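Local coordinates for uncharacterized protein (Leptospira interrogans serogroup Icterohaemorrhagiae serovar copenhageni, PDB 6ULO), which is of unknown function but has a core fold related to NADP-binding Rossmann domains and is probably membrane-attached, at residues 79-85 against 178-182. Residues are numbered along the deposited sequence; the frame is centred on the assembly and turned at random.
Sequences AAWAKSD and QYSYI
The phenol of Tyr181 reaches across from its helix to the turn that ends another, and its hydroxyl is gripped twice there. OH donates to the carbonyl O of Ser84 over a short 2.6 Å, approaching from above the carbonyl plane, 56° out of it. A water molecule donates back to Tyr181 OH from 2.8 Å, in the plane of the ring at its edge, and also to OD1 of Asp85, so the hydroxyl holds Ser84 directly and Asp85 through the water. The reach depends on chi1 of -175°, which sets CG of Tyr181 anti to its backbone N and sends the ring past Ala80 and Lys83; CZ lies 3.5 Å from Lys83 CA. The ring thus lies against a Schellman motif, with Lys83 (positive phi) as C-prime residue and bonds from Ser84 N to Ala79 O and from Lys83 N to Ala80 O. Beside the ring the packing is apolar: Ala80 CB, aimed at the second helix, meets CG1 of Ile182 at 3.8 Å. Gln178 extends to the five-membered side of the Trp81 indole, its amide turned 83° against the ring and OE1 3.2 Å from NE1, whose hydrogen bond goes to Lys170 O. Ile182 and Ala79 both rest on Ile87 of the strand beyond. Helix 74-82 runs through this turn into strand 86-91, while helix 176-187 precedes strand 191-195, the parallel neighbour at the sheet's edge: the packing of two helices at the edge of a Rossmann-like alpha/beta fold.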
loop_
_atom_site.group_PDB
_atom_site.type_symbol
_atom_site.label_atom_id
_atom_site.label_comp_id
_atom_site.label_asym_id
_atom_site.label_seq_id
_atom_site.Cartn_x
_atom_site.Cartn_y
_atom_site.Cartn_z
ATOM N N ALA A 79 -6.737 -0.224 -2.755
ATOM C CA ALA A 79 -6.967 -1.404 -3.595
ATOM C C ALA A 79 -8.448 -1.737 -3.710
ATOM O O ALA A 79 -8.900 -2.211 -4.763
ATOM C CB ALA A 79 -6.210 -2.605 -3.045
ATOM N N ALA A 80 -9.231 -1.527 -2.637
ATOM C CA ALA A 80 -10.664 -1.778 -2.748
ATOM C C ALA A 80 -11.306 -0.802 -3.729
ATOM O O ALA A 80 -12.169 -1.183 -4.525
ATOM C CB ALA A 80 -11.323 -1.692 -1.366
ATOM N N TRP A 81 -10.916 0.479 -3.664
ATOM C CA TRP A 81 -11.431 1.451 -4.632
ATOM C C TRP A 81 -11.054 1.051 -6.049
ATOM O O TRP A 81 -11.854 1.191 -6.988
ATOM C CB TRP A 81 -10.846 2.825 -4.324
ATOM C CG TRP A 81 -11.289 3.440 -3.033
ATOM C CD1 TRP A 81 -12.406 3.122 -2.319
ATOM C CD2 TRP A 81 -10.607 4.444 -2.280
ATOM N NE1 TRP A 81 -12.489 3.897 -1.164
ATOM C CE2 TRP A 81 -11.393 4.719 -1.131
ATOM C CE3 TRP A 81 -9.422 5.161 -2.473
ATOM C CZ2 TRP A 81 -11.027 5.689 -0.201
ATOM C CZ3 TRP A 81 -9.031 6.096 -1.526
ATOM C CH2 TRP A 81 -9.847 6.377 -0.429
ATOM N N ALA A 82 -9.812 0.594 -6.233
ATOM C CA ALA A 82 -9.330 0.215 -7.555
ATOM C C ALA A 82 -9.889 -1.117 -8.023
ATOM O O ALA A 82 -9.813 -1.411 -9.224
ATOM C CB ALA A 82 -7.805 0.152 -7.526
ATOM N N LYS A 83 -10.468 -1.921 -7.127
ATOM C CA LYS A 83 -10.787 -3.314 -7.449
ATOM C C LYS A 83 -9.558 -4.031 -8.015
ATOM O O LYS A 83 -9.608 -4.720 -9.045
ATOM C CB LYS A 83 -12.010 -3.417 -8.370
ATOM C CG LYS A 83 -13.245 -2.813 -7.731
ATOM C CD LYS A 83 -14.439 -2.878 -8.634
ATOM C CE LYS A 83 -15.634 -2.190 -7.972
ATOM N NZ LYS A 83 -16.880 -2.483 -8.703
ATOM N N SER A 84 -8.449 -3.905 -7.292
ATOM C CA SER A 84 -7.233 -4.609 -7.684
ATOM C C SER A 84 -7.440 -6.124 -7.691
ATOM O O SER A 84 -8.135 -6.673 -6.833
ATOM C CB SER A 84 -6.114 -4.253 -6.709
ATOM O OG SER A 84 -5.934 -2.851 -6.602
ATOM N N ASP A 85 -6.790 -6.808 -8.637
ATOM C CA ASP A 85 -6.932 -8.260 -8.721
ATOM C C ASP A 85 -6.078 -8.987 -7.686
ATOM O O ASP A 85 -6.450 -10.067 -7.226
ATOM C CB ASP A 85 -6.485 -8.754 -10.093
ATOM C CG ASP A 85 -7.281 -8.182 -11.222
ATOM O OD1 ASP A 85 -8.508 -8.086 -11.081
ATOM O OD2 ASP A 85 -6.662 -7.899 -12.289
ATOM N N GLN A 178 -17.040 -2.866 0.262
ATOM C CA GLN A 178 -15.588 -2.742 0.128
ATOM C C GLN A 178 -14.867 -3.655 1.112
ATOM O O GLN A 178 -13.847 -4.261 0.769
ATOM C CB GLN A 178 -15.141 -1.278 0.218
ATOM C CG GLN A 178 -15.647 -0.478 -0.974
ATOM C CD GLN A 178 -15.200 0.966 -0.981
ATOM O OE1 GLN A 178 -14.284 1.362 -0.243
ATOM N NE2 GLN A 178 -15.846 1.769 -1.833
ATOM N N TYR A 179 -15.414 -3.817 2.316
ATOM C CA TYR A 179 -14.853 -4.781 3.257
ATOM C C TYR A 179 -14.872 -6.183 2.657
ATOM O O TYR A 179 -13.862 -6.910 2.678
ATOM C CB TYR A 179 -15.612 -4.767 4.595
ATOM C CG TYR A 179 -14.993 -5.784 5.536
ATOM C CD1 TYR A 179 -13.823 -5.485 6.219
ATOM C CD2 TYR A 179 -15.530 -7.057 5.679
ATOM C CE1 TYR A 179 -13.198 -6.421 7.014
ATOM C CE2 TYR A 179 -14.923 -7.984 6.484
ATOM C CZ TYR A 179 -13.755 -7.665 7.151
ATOM O OH TYR A 179 -13.105 -8.600 7.938
ATOM N N SER A 180 -16.031 -6.582 2.108
ATOM C CA SER A 180 -16.158 -7.920 1.545
ATOM C C SER A 180 -15.177 -8.143 0.399
ATOM O O SER A 180 -14.644 -9.251 0.239
ATOM C CB SER A 180 -17.586 -8.107 1.053
ATOM O OG SER A 180 -17.734 -9.391 0.519
ATOM N N TYR A 181 -14.902 -7.104 -0.399
ATOM C CA TYR A 181 -13.970 -7.245 -1.511
ATOM C C TYR A 181 -12.567 -7.553 -0.995
ATOM O O TYR A 181 -11.882 -8.459 -1.500
ATOM C CB TYR A 181 -13.965 -5.945 -2.338
ATOM C CG TYR A 181 -13.102 -6.060 -3.575
ATOM C CD1 TYR A 181 -13.618 -6.586 -4.760
ATOM C CD2 TYR A 181 -11.765 -5.709 -3.557
ATOM C CE1 TYR A 181 -12.819 -6.736 -5.888
ATOM C CE2 TYR A 181 -10.957 -5.897 -4.674
ATOM C CZ TYR A 181 -11.502 -6.382 -5.823
ATOM O OH TYR A 181 -10.732 -6.568 -6.941
ATOM N N ILE A 182 -12.111 -6.800 0.011
ATOM C CA ILE A 182 -10.794 -7.043 0.596
ATOM C C ILE A 182 -10.746 -8.400 1.284
ATOM O O ILE A 182 -9.762 -9.150 1.149
ATOM C CB ILE A 182 -10.430 -5.882 1.552
ATOM C CG1 ILE A 182 -10.183 -4.599 0.736
ATOM C CG2 ILE A 182 -9.234 -6.225 2.429
ATOM C CD1 ILE A 182 -9.048 -4.702 -0.293
HETATM O O HOH W 1 -10.577 -7.658 -9.498
#